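Local coordinates for protein myosin-4 (PDB 3MMI) that serves as a type V myosin motor of budding yeast that carries specific mRNAs, including that of ASH1, to the bud through its partner SHE3, at residues K178-S183 with W240-E245; E186-L191 with D247-R252; E86-S91 with I102-N107; D95-G100 with S154-K159; E21-L26 with S63-N68. One frame throughout, in Å; residues are numbered along the deposited sequence.

Contact 1: K178-S183 with W240-E245; sequences KLFKNS and WKYGYE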
# COMPACT_ATOMS: atom_id res chain seq x y z
N LYS A 178 -2.47 -26.36 10.25
CA LYS A 178 -3.54 -26.98 11.09
C LYS A 178 -4.91 -26.96 10.42
O LYS A 178 -5.73 -27.84 10.66
CB LYS A 178 -3.64 -26.36 12.52
CG LYS A 178 -2.31 -26.23 13.27
N LEU A 179 -5.14 -25.99 9.55
CA LEU A 179 -6.42 -25.83 8.91
C LEU A 179 -6.37 -26.19 7.46
O LEU A 179 -7.24 -25.75 6.73
CB LEU A 179 -6.90 -24.39 9.01
CG LEU A 179 -6.84 -23.62 10.35
CD1 LEU A 179 -7.78 -22.37 10.23
CD2 LEU A 179 -7.22 -24.51 11.56
N PHE A 180 -5.40 -26.99 7.01
CA PHE A 180 -5.37 -27.43 5.61
C PHE A 180 -6.44 -28.50 5.37
O PHE A 180 -6.95 -28.64 4.28
CB PHE A 180 -4.00 -27.98 5.17
CG PHE A 180 -2.92 -26.94 4.99
CD1 PHE A 180 -3.21 -25.61 4.86
CD2 PHE A 180 -1.59 -27.32 4.97
CE1 PHE A 180 -2.21 -24.70 4.72
CE2 PHE A 180 -0.62 -26.42 4.81
CZ PHE A 180 -0.92 -25.11 4.69
N LYS A 181 -6.76 -29.23 6.41
CA LYS A 181 -7.80 -30.23 6.32
C LYS A 181 -9.19 -29.63 6.13
O LYS A 181 -10.07 -30.28 5.65
CB LYS A 181 -7.74 -31.19 7.51
CG LYS A 181 -7.53 -30.53 8.86
N ASN A 182 -9.35 -28.36 6.48
CA ASN A 182 -10.58 -27.62 6.23
C ASN A 182 -10.71 -27.18 4.80
O ASN A 182 -9.74 -26.87 4.16
CB ASN A 182 -10.67 -26.41 7.14
CG ASN A 182 -10.73 -26.78 8.60
OD1 ASN A 182 -10.51 -25.95 9.47
ND2 ASN A 182 -11.03 -28.02 8.87
N SER A 183 -11.93 -27.16 4.30
CA SER A 183 -12.25 -26.62 3.01
C SER A 183 -11.61 -25.26 2.79
O SER A 183 -11.12 -24.97 1.71
CB SER A 183 -13.75 -26.41 2.94
OG SER A 183 -14.17 -25.60 4.00
N TRP A 240 7.87 -29.63 1.60
CA TRP A 240 7.44 -29.48 0.18
C TRP A 240 5.88 -29.52 -0.00
O TRP A 240 5.30 -28.75 -0.79
CB TRP A 240 8.14 -30.49 -0.78
CG TRP A 240 7.63 -31.88 -0.59
CD1 TRP A 240 8.15 -32.84 0.30
CD2 TRP A 240 6.46 -32.50 -1.20
NE1 TRP A 240 7.36 -33.99 0.27
CE2 TRP A 240 6.35 -33.83 -0.65
CE3 TRP A 240 5.49 -32.06 -2.13
CZ2 TRP A 240 5.29 -34.72 -1.01
CZ3 TRP A 240 4.45 -32.93 -2.50
CH2 TRP A 240 4.36 -34.26 -1.92
N LYS A 241 5.24 -30.31 0.86
CA LYS A 241 3.85 -30.42 0.97
C LYS A 241 3.19 -29.21 1.53
O LYS A 241 2.19 -28.74 0.96
CB LYS A 241 3.47 -31.67 1.81
CG LYS A 241 2.02 -32.04 1.73
CD LYS A 241 1.68 -32.18 0.24
CE LYS A 241 0.17 -32.18 0.07
NZ LYS A 241 -0.11 -33.55 -0.13
N TYR A 242 3.73 -28.68 2.62
CA TYR A 242 3.28 -27.43 3.10
C TYR A 242 3.32 -26.39 2.01
O TYR A 242 2.39 -25.56 1.87
CB TYR A 242 4.04 -27.03 4.38
CG TYR A 242 3.64 -25.66 4.95
CD1 TYR A 242 2.65 -25.50 5.92
CD2 TYR A 242 4.19 -24.52 4.42
CE1 TYR A 242 2.36 -24.24 6.42
CE2 TYR A 242 3.87 -23.28 4.90
CZ TYR A 242 2.98 -23.16 5.89
OH TYR A 242 2.67 -21.91 6.26
N GLY A 243 4.42 -26.41 1.23
CA GLY A 243 4.67 -25.39 0.23
C GLY A 243 3.60 -25.47 -0.85
O GLY A 243 2.97 -24.48 -1.21
N TYR A 244 3.36 -26.69 -1.30
CA TYR A 244 2.35 -26.95 -2.28
C TYR A 244 0.91 -26.50 -1.88
O TYR A 244 0.17 -25.88 -2.67
CB TYR A 244 2.31 -28.42 -2.64
CG TYR A 244 1.16 -28.74 -3.57
CD1 TYR A 244 1.31 -28.56 -4.96
CD2 TYR A 244 -0.08 -29.20 -3.07
CE1 TYR A 244 0.26 -28.82 -5.85
CE2 TYR A 244 -1.20 -29.46 -3.99
CZ TYR A 244 -0.97 -29.28 -5.38
OH TYR A 244 -1.91 -29.51 -6.32
N GLU A 245 0.54 -26.73 -0.64
CA GLU A 245 -0.75 -26.30 -0.11
C GLU A 245 -0.92 -24.76 0.03
O GLU A 245 -1.98 -24.24 -0.33
CB GLU A 245 -1.04 -26.98 1.23
CG GLU A 245 -1.09 -28.52 1.10
CD GLU A 245 -2.24 -29.03 0.12
OE1 GLU A 245 -3.34 -28.50 0.05
OE2 GLU A 245 -2.07 -29.95 -0.68
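Phe-180 sends CG away from its own carbonyl carbon, while Tyr-242 holds CG anti to its backbone N (chi1 178°), and with these two torsions the rings converge between the loop and the helix. They meet obliquely: the planes stand 45° apart with centroids separated by 5.5 Å, which supports neither a parallel stack nor an edge-to-face pair. The closest approach is Phe-180 CE2 to Tyr-242 CD1, 3.6 Å, with the tyrosine carbon near the plane of the phenylalanine ring, at its edge. One face of that ring receives Glu-245, whose CB lies 3.8 Å from the Phe-180 ring centroid and 18° off the normal, a CH-pi contact. In the all-helical globular tail of this type V myosin, the contact lays the loop between helices 170-174 and 185-204 against the first turns of helix 240-257. Cutting Phe-180 back to alanine is likely to take the aromatic neighbour from Glu-245 CB and Tyr-242 CD1 and to open a gap between loop and helix. Phe-180 also touches Val-246 and Asn-249 of the same helix. The polar end of Tyr-242 is engaged separately, its OH hydrogen-bonded to Leu-175 O.

Contact 2: E186-L191 with D247-R252; sequences EKFAKL and DRNIER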
# COMPACT_ATOMS: atom_id res chain seq x y z
N GLU A 186 -15.32 -20.97 4.06
CA GLU A 186 -16.05 -19.94 4.80
C GLU A 186 -15.17 -18.72 4.87
O GLU A 186 -15.63 -17.58 4.77
CB GLU A 186 -16.37 -20.43 6.22
CG GLU A 186 -17.83 -20.50 6.55
N LYS A 187 -13.88 -18.96 5.12
CA LYS A 187 -12.91 -17.90 5.29
C LYS A 187 -12.67 -17.26 3.90
O LYS A 187 -12.67 -16.02 3.77
CB LYS A 187 -11.62 -18.46 5.95
CG LYS A 187 -11.79 -18.82 7.41
CD LYS A 187 -10.45 -18.94 8.06
CE LYS A 187 -10.60 -19.15 9.58
NZ LYS A 187 -11.60 -20.14 9.83
N PHE A 188 -12.50 -18.08 2.90
CA PHE A 188 -12.37 -17.56 1.56
C PHE A 188 -13.59 -16.77 1.10
O PHE A 188 -13.53 -15.74 0.43
CB PHE A 188 -11.95 -18.62 0.52
CG PHE A 188 -10.45 -18.84 0.44
CD1 PHE A 188 -9.86 -19.92 1.09
CD2 PHE A 188 -9.62 -17.91 -0.20
CE1 PHE A 188 -8.48 -20.08 1.08
CE2 PHE A 188 -8.22 -18.06 -0.24
CZ PHE A 188 -7.62 -19.11 0.41
N ALA A 189 -14.73 -17.21 1.57
CA ALA A 189 -15.96 -16.53 1.19
C ALA A 189 -15.94 -15.22 1.86
O ALA A 189 -16.41 -14.26 1.31
CB ALA A 189 -17.26 -17.35 1.58
N LYS A 190 -15.42 -15.15 3.08
CA LYS A 190 -15.39 -13.89 3.77
C LYS A 190 -14.35 -12.93 3.13
O LYS A 190 -14.58 -11.68 3.09
CB LYS A 190 -15.03 -14.13 5.26
N LEU A 191 -13.17 -13.45 2.70
CA LEU A 191 -12.26 -12.63 1.94
C LEU A 191 -12.87 -12.05 0.64
O LEU A 191 -12.68 -10.88 0.31
CB LEU A 191 -10.99 -13.45 1.56
CG LEU A 191 -10.00 -12.66 0.71
CD1 LEU A 191 -9.31 -11.51 1.51
CD2 LEU A 191 -9.01 -13.68 0.30
N ASP A 247 0.66 -22.70 -1.83
CA ASP A 247 0.62 -22.28 -3.23
C ASP A 247 -0.80 -22.23 -3.79
O ASP A 247 -1.21 -21.22 -4.33
CB ASP A 247 1.39 -23.28 -4.14
CG ASP A 247 2.36 -22.60 -5.08
OD1 ASP A 247 2.37 -21.35 -5.17
OD2 ASP A 247 3.26 -23.27 -5.63
N ARG A 248 -1.54 -23.30 -3.53
CA ARG A 248 -2.96 -23.36 -3.85
C ARG A 248 -3.77 -22.30 -3.12
O ARG A 248 -4.71 -21.74 -3.70
CB ARG A 248 -3.52 -24.75 -3.54
CG ARG A 248 -2.62 -25.90 -3.98
N ASN A 249 -3.45 -22.00 -1.86
CA ASN A 249 -4.28 -21.03 -1.14
C ASN A 249 -4.03 -19.71 -1.77
O ASN A 249 -4.98 -18.86 -1.89
CB ASN A 249 -4.00 -20.99 0.38
CG ASN A 249 -4.44 -22.26 1.07
OD1 ASN A 249 -3.97 -22.61 2.18
ND2 ASN A 249 -5.41 -22.89 0.52
N ILE A 250 -2.78 -19.50 -2.18
CA ILE A 250 -2.43 -18.21 -2.75
C ILE A 250 -3.20 -18.01 -4.08
O ILE A 250 -3.79 -16.98 -4.39
CB ILE A 250 -0.86 -18.06 -2.96
CG1 ILE A 250 -0.16 -17.80 -1.58
CG2 ILE A 250 -0.56 -16.94 -3.90
CD1 ILE A 250 1.30 -17.78 -1.71
N GLU A 251 -3.13 -19.04 -4.87
CA GLU A 251 -3.86 -19.04 -6.18
C GLU A 251 -5.37 -18.85 -6.00
O GLU A 251 -5.96 -18.10 -6.70
CB GLU A 251 -3.61 -20.27 -7.07
CG GLU A 251 -2.13 -20.67 -7.43
CD GLU A 251 -1.02 -19.54 -7.36
OE1 GLU A 251 -0.05 -19.69 -6.52
OE2 GLU A 251 -1.09 -18.53 -8.14
N ARG A 252 -5.94 -19.40 -4.95
CA ARG A 252 -7.27 -19.08 -4.57
C ARG A 252 -7.45 -17.61 -4.24
O ARG A 252 -8.38 -17.00 -4.74
CB ARG A 252 -7.66 -19.92 -3.34
CG ARG A 252 -8.98 -20.49 -3.50
CD ARG A 252 -9.42 -21.25 -2.25
NE ARG A 252 -10.86 -21.22 -2.13
CZ ARG A 252 -11.56 -21.95 -1.24
NH1 ARG A 252 -10.97 -22.83 -0.42
NH2 ARG A 252 -12.86 -21.86 -1.25
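Phe-188 and Arg-252 make the tight part of this contact, where helix 185-204 meets helix 240-257 in the helical bundle of the myosin tail. The arginine chain, extended from CG to NE, runs over one face of the ring: CD sits 3.5 Å from the Phe-188 ring centroid and only 8° off the normal, a CH-pi contact centred on the ring. Further out, the guanidinium continues over the same ring nearly parallel to it, the planes 14° apart, and Arg-252 NE comes within 3.5 Å of Phe-188 CG. The flat overlap therefore includes both the aliphatic and the charged portions of the side chain. At the far end of the ring, Phe-188 CZ lies 3.5 Å from Asn-249 O, an oblique approach, and Arg-252 CB packs on CE2. Phe-188 is buried, and Met-173 of helix 170-174 also packs on it. Arg-252, by contrast, remains partly exposed, and Ala-189 and Glu-251, both exposed, start their side chains away from the other helix. Two polar partners would restrain the guanidinium's rotation over the ring: NH2 forms a salt bridge with Asp-185 OD1, and NH1 donates to Ser-183 O.

Contact 3: E86-S91 with I102-N107; sequences ESIVMS and IFWLSN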
# COMPACT_ATOMS: atom_id res chain seq x y z
N GLU A 86 -4.80 15.38 6.79
CA GLU A 86 -3.92 14.38 7.38
C GLU A 86 -4.33 13.90 8.80
O GLU A 86 -4.43 12.69 9.07
CB GLU A 86 -2.46 14.85 7.37
CG GLU A 86 -1.43 13.85 8.02
CD GLU A 86 0.05 14.30 7.75
OE1 GLU A 86 0.96 13.44 7.78
OE2 GLU A 86 0.35 15.51 7.48
N SER A 87 -4.59 14.83 9.71
CA SER A 87 -4.95 14.45 11.08
C SER A 87 -6.37 13.91 11.17
O SER A 87 -6.62 12.96 11.92
CB SER A 87 -4.73 15.60 12.07
OG SER A 87 -5.68 16.60 11.88
N ILE A 88 -7.30 14.45 10.39
CA ILE A 88 -8.57 13.79 10.30
C ILE A 88 -8.39 12.29 9.98
O ILE A 88 -8.88 11.46 10.73
CB ILE A 88 -9.46 14.41 9.25
CG1 ILE A 88 -9.68 15.88 9.57
CG2 ILE A 88 -10.78 13.70 9.21
CD1 ILE A 88 -10.73 16.57 8.67
N VAL A 89 -7.68 11.98 8.87
CA VAL A 89 -7.46 10.61 8.42
C VAL A 89 -6.74 9.82 9.50
O VAL A 89 -7.20 8.73 9.84
CB VAL A 89 -6.68 10.54 7.04
CG1 VAL A 89 -6.30 9.10 6.69
CG2 VAL A 89 -7.51 11.18 5.91
N MET A 90 -5.62 10.35 10.02
CA MET A 90 -4.87 9.60 11.02
C MET A 90 -5.63 9.28 12.27
O MET A 90 -5.36 8.24 12.88
CB MET A 90 -3.53 10.28 11.41
CG MET A 90 -2.35 9.44 10.79
SD MET A 90 -0.86 10.36 11.42
CE MET A 90 -1.64 11.45 12.75
N SER A 91 -6.60 10.14 12.60
CA SER A 91 -7.43 9.98 13.82
C SER A 91 -8.66 9.10 13.69
O SER A 91 -9.29 8.79 14.70
CB SER A 91 -7.88 11.34 14.35
OG SER A 91 -6.71 12.04 14.81
N ILE A 102 -10.78 6.17 2.31
CA ILE A 102 -11.12 6.27 0.91
C ILE A 102 -11.75 7.58 0.49
O ILE A 102 -11.38 8.13 -0.52
CB ILE A 102 -11.99 5.09 0.44
CG1 ILE A 102 -11.19 3.79 0.51
CG2 ILE A 102 -12.37 5.26 -1.01
CD1 ILE A 102 -12.14 2.47 0.56
N PHE A 103 -12.73 8.07 1.28
CA PHE A 103 -13.38 9.36 0.97
C PHE A 103 -12.29 10.45 0.88
O PHE A 103 -12.20 11.11 -0.10
CB PHE A 103 -14.35 9.71 2.12
CG PHE A 103 -14.94 11.08 2.00
CD1 PHE A 103 -15.94 11.33 1.06
CD2 PHE A 103 -14.51 12.12 2.84
CE1 PHE A 103 -16.50 12.61 0.95
CE2 PHE A 103 -15.08 13.37 2.73
CZ PHE A 103 -16.07 13.62 1.79
N TRP A 104 -11.46 10.57 1.91
CA TRP A 104 -10.46 11.65 1.98
C TRP A 104 -9.43 11.50 0.83
O TRP A 104 -9.07 12.47 0.13
CB TRP A 104 -9.81 11.74 3.39
CG TRP A 104 -10.87 12.28 4.44
CD1 TRP A 104 -11.41 11.60 5.52
CD2 TRP A 104 -11.49 13.58 4.44
NE1 TRP A 104 -12.30 12.41 6.19
CE2 TRP A 104 -12.38 13.62 5.55
CE3 TRP A 104 -11.39 14.70 3.62
CZ2 TRP A 104 -13.15 14.77 5.85
CZ3 TRP A 104 -12.13 15.84 3.91
CH2 TRP A 104 -13.01 15.86 5.02
N LEU A 105 -9.00 10.26 0.58
CA LEU A 105 -7.95 10.03 -0.37
C LEU A 105 -8.47 10.24 -1.75
O LEU A 105 -7.80 10.81 -2.59
CB LEU A 105 -7.32 8.67 -0.25
CG LEU A 105 -6.33 8.59 0.94
CD1 LEU A 105 -6.06 7.22 1.44
CD2 LEU A 105 -5.04 9.38 0.69
N SER A 106 -9.70 9.84 -1.97
CA SER A 106 -10.30 10.13 -3.24
C SER A 106 -10.40 11.61 -3.55
O SER A 106 -10.17 12.00 -4.68
CB SER A 106 -11.70 9.53 -3.30
OG SER A 106 -12.13 9.74 -4.64
N ASN A 107 -10.68 12.45 -2.52
CA ASN A 107 -10.72 13.92 -2.64
C ASN A 107 -9.29 14.48 -2.90
O ASN A 107 -9.09 15.25 -3.81
CB ASN A 107 -11.42 14.56 -1.41
CG ASN A 107 -12.99 14.64 -1.59
OD1 ASN A 107 -13.49 15.56 -2.23
ND2 ASN A 107 -13.72 13.65 -1.04
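Val-89 and Ile-88 supply the apolar contacts to Trp-104, Val-89 through CG2 alone, Ile-88 through CG2 and CD1. Val-89 CG2 lies 3.5 Å from Trp-104 CB, near the root of the indole. Ile-88 reaches farther along the ring system, its CG2 standing 3.6 Å from Trp-104 NE1 and its CD1 coming over the outer rim of one face. That CG2 branch is directed at the indole because it is anti to the isoleucine backbone N, while CG1 takes the position beside it. The two segments belong to successive helices, 71-91 and 97-108, joined by a short connection to form a helical hairpin of the Dilute region. Against the opposite face of the indole lies Phe-103 CD2, 3.7 Å above its centre, so the ring is covered by Ile-88 on one face and by its own helix neighbour on the other. A serine in place of Trp-104 would probably take the indole from Ile-88 CG2 and CD1, leave Val-89 CG2 little more than CB, and open a gap between the helices. No hydrogen bond joins the two segments; two side-chain bonds lie within them. Asn-107 ND2 donates to Phe-103 O at 3.1 Å with an N-H...O angle of 161°, joining Asn-107 N on that carbonyl from the other face of its plane. Likewise, Ser-91 OG donates to Ser-87 O at 3.0 Å.

Contact 4: D95-G100 with S154-K159; sequences DETMLG and STWLVK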
# COMPACT_ATOMS: atom_id res chain seq x y z
N ASP A 95 -13.39 1.38 12.96
CA ASP A 95 -14.50 1.05 12.11
C ASP A 95 -14.80 2.10 11.06
O ASP A 95 -15.71 1.94 10.27
CB ASP A 95 -15.74 0.79 12.94
CG ASP A 95 -15.91 1.76 14.07
OD1 ASP A 95 -15.37 1.52 15.14
OD2 ASP A 95 -16.59 2.76 13.89
N GLU A 96 -14.04 3.17 11.06
CA GLU A 96 -14.29 4.24 10.12
C GLU A 96 -13.18 4.32 9.10
O GLU A 96 -13.28 5.03 8.14
CB GLU A 96 -14.43 5.56 10.86
CD GLU A 96 -16.26 7.02 11.90
OE1 GLU A 96 -17.00 6.44 12.69
OE2 GLU A 96 -15.92 8.20 12.06
N THR A 97 -12.12 3.56 9.32
CA THR A 97 -10.89 3.65 8.54
C THR A 97 -11.00 3.38 7.03
O THR A 97 -10.38 4.06 6.25
CB THR A 97 -9.83 2.75 9.12
OG1 THR A 97 -9.57 3.13 10.45
CG2 THR A 97 -8.58 2.87 8.36
N MET A 98 -11.80 2.38 6.66
CA MET A 98 -12.06 2.07 5.28
C MET A 98 -12.76 3.19 4.57
O MET A 98 -12.22 3.75 3.65
CB MET A 98 -12.87 0.79 5.13
CG MET A 98 -12.86 0.28 3.72
SD MET A 98 -13.44 -1.37 3.40
CE MET A 98 -14.93 -0.99 2.61
N LEU A 99 -13.95 3.54 5.03
CA LEU A 99 -14.75 4.57 4.37
C LEU A 99 -14.06 5.90 4.40
O LEU A 99 -13.95 6.58 3.37
CB LEU A 99 -16.12 4.74 5.05
CG LEU A 99 -17.16 3.66 4.79
CD1 LEU A 99 -18.50 4.09 5.39
CD2 LEU A 99 -17.29 3.50 3.32
N GLY A 100 -13.63 6.28 5.60
CA GLY A 100 -13.01 7.57 5.80
C GLY A 100 -11.72 7.75 5.01
O GLY A 100 -11.55 8.78 4.36
N SER A 154 0.04 5.97 2.04
CA SER A 154 0.79 4.81 2.54
C SER A 154 0.51 4.51 3.98
O SER A 154 0.41 3.36 4.36
CB SER A 154 2.33 4.96 2.40
OG SER A 154 2.59 5.49 1.13
N THR A 155 0.48 5.53 4.81
CA THR A 155 0.23 5.23 6.21
C THR A 155 -1.21 4.79 6.43
O THR A 155 -1.44 3.91 7.22
CB THR A 155 0.81 6.27 7.18
OG1 THR A 155 -0.21 6.72 8.07
CG2 THR A 155 1.30 7.42 6.48
N TRP A 156 -2.15 5.32 5.67
CA TRP A 156 -3.54 4.84 5.79
C TRP A 156 -3.66 3.33 5.34
O TRP A 156 -4.24 2.48 6.04
CB TRP A 156 -4.57 5.75 5.09
CG TRP A 156 -5.91 5.04 4.85
CD1 TRP A 156 -6.97 4.97 5.70
CD2 TRP A 156 -6.27 4.26 3.69
NE1 TRP A 156 -8.01 4.21 5.13
CE2 TRP A 156 -7.60 3.76 3.91
CE3 TRP A 156 -5.63 3.96 2.49
CZ2 TRP A 156 -8.29 2.97 2.95
CZ3 TRP A 156 -6.31 3.16 1.53
CH2 TRP A 156 -7.61 2.66 1.78
N LEU A 157 -3.08 3.02 4.21
CA LEU A 157 -3.19 1.69 3.65
C LEU A 157 -2.64 0.62 4.58
O LEU A 157 -3.26 -0.44 4.76
CB LEU A 157 -2.54 1.56 2.27
CG LEU A 157 -2.80 0.23 1.49
CD1 LEU A 157 -4.26 -0.13 1.35
CD2 LEU A 157 -2.19 0.16 0.19
N VAL A 158 -1.50 0.88 5.21
CA VAL A 158 -0.96 -0.16 6.10
C VAL A 158 -1.87 -0.26 7.28
O VAL A 158 -2.18 -1.35 7.75
CB VAL A 158 0.55 0.05 6.54
CG1 VAL A 158 1.41 0.36 5.32
CG2 VAL A 158 0.63 1.20 7.58
N LYS A 159 -2.29 0.88 7.82
CA LYS A 159 -3.21 0.80 8.99
C LYS A 159 -4.51 0.10 8.58
O LYS A 159 -5.04 -0.83 9.26
CB LYS A 159 -3.53 2.18 9.52
CG LYS A 159 -4.49 2.14 10.68
CD LYS A 159 -4.70 3.59 11.23
CE LYS A 159 -6.07 3.73 12.02
NZ LYS A 159 -6.89 5.01 11.69
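Trp-156 points the NE1 edge of its indole at the backbone of Thr-97, and the two side chains lie alongside that bond. The bond from Trp-156 NE1 to Thr-97 O is short, 2.6 Å, and nearly straight, with an N-H...O angle of 169°. The oxygen lies close to the plane of the indole, 7° out of it, whereas the nitrogen stands above the carbonyl plane and misses the lone-pair direction. The tryptophan gets there with CG anti to its backbone N (chi1 162°). Alongside, the Thr-97 side chain runs past the indole in the opposite sense, placing its methyl CG2 3.5 Å from Trp-156 NE1. The hydroxyl branch faces Lys-159 instead: NZ reaches Thr-97 OG1 at 3.5 Å, a weak bond at the end of a chain that is extended until it bends at chi4. Stronger partners hold both groups, since Lys-159 NZ also bonds to Leu-92 O and Thr-97 OG1 to Pro-93 O. The Phe-160 ring lies nearly parallel to that of Trp-156. Thr-97 is the first residue of helix 97-108; the bonds from Trp-156 to Thr-97 O and from Lys-159 to Leu-92 O join that helix start and the preceding turn to the second half of long helix 132-168, helix packing within the myosin V globular tail.

Contact 5: E21-L26 with S63-N68; sequences ELLMDL and SSLVRN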
# COMPACT_ATOMS: atom_id res chain seq x y z
N GLU A 21 -9.88 41.71 -0.39
CA GLU A 21 -9.79 41.97 1.07
C GLU A 21 -10.21 40.72 1.85
O GLU A 21 -9.60 40.40 2.87
CB GLU A 21 -10.69 43.15 1.49
CG GLU A 21 -10.63 43.46 3.00
CD GLU A 21 -11.85 44.32 3.48
OE1 GLU A 21 -12.53 45.01 2.66
OE2 GLU A 21 -12.11 44.30 4.70
N LEU A 22 -11.29 40.06 1.38
CA LEU A 22 -11.62 38.68 1.83
C LEU A 22 -10.40 37.71 1.69
O LEU A 22 -9.89 37.20 2.69
CB LEU A 22 -12.85 38.14 1.07
CG LEU A 22 -14.19 38.83 1.34
CD1 LEU A 22 -15.22 38.40 0.33
CD2 LEU A 22 -14.67 38.55 2.78
N LEU A 23 -9.90 37.57 0.47
CA LEU A 23 -8.74 36.76 0.22
C LEU A 23 -7.47 37.13 0.99
O LEU A 23 -6.61 36.32 1.09
CB LEU A 23 -8.46 36.69 -1.27
CG LEU A 23 -9.65 36.29 -2.12
CD1 LEU A 23 -9.34 36.41 -3.54
CD2 LEU A 23 -10.16 34.92 -1.81
N MET A 24 -7.36 38.32 1.53
CA MET A 24 -6.19 38.65 2.32
C MET A 24 -6.32 38.23 3.76
O MET A 24 -5.34 38.08 4.45
CB MET A 24 -5.87 40.12 2.24
CG MET A 24 -4.69 40.43 1.42
SD MET A 24 -5.17 41.55 0.15
CE MET A 24 -5.64 42.94 1.12
N ASP A 25 -7.55 38.06 4.19
CA ASP A 25 -7.83 37.56 5.52
C ASP A 25 -7.55 36.06 5.54
O ASP A 25 -8.38 35.23 5.84
CB ASP A 25 -9.26 37.87 5.92
CG ASP A 25 -9.42 37.99 7.40
OD1 ASP A 25 -10.55 38.26 7.82
OD2 ASP A 25 -8.44 37.82 8.12
N LEU A 26 -6.32 35.76 5.22
CA LEU A 26 -5.88 34.38 5.05
C LEU A 26 -6.47 33.56 6.18
O LEU A 26 -6.84 32.37 6.01
N SER A 63 -8.05 28.03 -6.51
CA SER A 63 -8.13 28.77 -7.78
C SER A 63 -8.51 30.25 -7.74
O SER A 63 -7.98 30.99 -8.55
CB SER A 63 -8.83 28.04 -8.91
OG SER A 63 -10.16 28.35 -8.92
N SER A 64 -9.34 30.70 -6.79
CA SER A 64 -9.60 32.17 -6.66
C SER A 64 -8.28 32.85 -6.33
O SER A 64 -7.82 33.70 -7.06
CB SER A 64 -10.67 32.49 -5.59
OG SER A 64 -10.87 33.89 -5.48
N LEU A 65 -7.65 32.40 -5.26
CA LEU A 65 -6.38 32.94 -4.81
C LEU A 65 -5.32 33.00 -5.91
O LEU A 65 -4.59 33.96 -6.00
CB LEU A 65 -5.85 32.16 -3.63
CG LEU A 65 -6.57 32.32 -2.30
CD1 LEU A 65 -6.14 31.20 -1.36
CD2 LEU A 65 -6.21 33.68 -1.63
N VAL A 66 -5.27 31.99 -6.76
CA VAL A 66 -4.18 31.94 -7.75
C VAL A 66 -4.45 32.93 -8.85
O VAL A 66 -3.53 33.57 -9.38
CB VAL A 66 -3.98 30.49 -8.41
CG1 VAL A 66 -3.20 30.56 -9.74
CG2 VAL A 66 -3.31 29.53 -7.43
N ARG A 67 -5.71 33.08 -9.20
CA ARG A 67 -6.14 33.98 -10.25
C ARG A 67 -5.89 35.42 -9.89
O ARG A 67 -5.57 36.22 -10.73
CB ARG A 67 -7.62 33.83 -10.52
CG ARG A 67 -8.12 34.84 -11.44
CD ARG A 67 -8.70 34.18 -12.60
NE ARG A 67 -9.66 33.28 -12.06
CZ ARG A 67 -10.49 33.62 -11.11
NH1 ARG A 67 -10.48 34.84 -10.65
NH2 ARG A 67 -11.34 32.74 -10.63
N ASN A 68 -6.04 35.71 -8.61
CA ASN A 68 -5.88 37.05 -8.09
C ASN A 68 -4.47 37.20 -7.58
O ASN A 68 -4.14 38.15 -6.84
CB ASN A 68 -6.91 37.33 -6.98
CG ASN A 68 -8.33 37.25 -7.52
OD1 ASN A 68 -8.65 38.00 -8.49
ND2 ASN A 68 -9.16 36.33 -6.97
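Leu-23 is the one residue of 21-26 whose side chain reaches across, and it meets three side chains of 63-68. Its CD1 methyl comes nearest to polar atoms, lying 3.4 Å from Asn-68 ND2 and 3.5 Å from Ser-64 OG; these are van der Waals contacts, because a methyl group offers no hydrogen bond. Its CB packs 3.8 Å from Leu-65 CD2, the apolar part of the interface, and there the two side chains run antiparallel alongside one another. Leu-23 CG is anti to its own carbonyl carbon (chi1 -51°), which carries the branched end across to Ser-64 and Asn-68, while the chain of Leu-65, whose CG also lies anti to the carbonyl carbon, brings CD2 to Leu-23 CB. The contact thus joins short helix 19-24, near the amino end of the modelled tail, to the last turns of helix 53-67, in a fold built of helices without strands. Asn-68 is the first residue past that helix to leave helical geometry. Its backbone N still bonds to Ser-64 O at 3.1 Å; its CG, anti to the carbonyl carbon, lets ND2 come to the leucine methyl. Farther out, Leu-70 touches both Leu-23 and Leu-65, and Gln-73 of helix 71-91 packs against Leu-65. On the other segment, Leu-23 O accepts a hydrogen bond from Tyr-29 OH, which ties the end of helix 19-24 to helix 26-37.

Contact 5 closes first along the chain, followed by contacts 3 and 4, whose segments alternate, and then by contacts 1 and 2, which alternate likewise. Contacts 3 and 4 share helix 97-108, have centres 8 Å apart and touch through Leu-105 CD1 and Trp-156 CE3 at 3.4 Å. Contacts 1 and 2 share helix 240-257, with centres 12 Å apart, and touch where Phe-180 packs on Asn-249. The centres of contacts 1 and 5 are about 63 Å apart, on opposite sides of the chain's centre. These contacts thus sample local helix packing at separate places along the tail, consistent with an elongated helical domain.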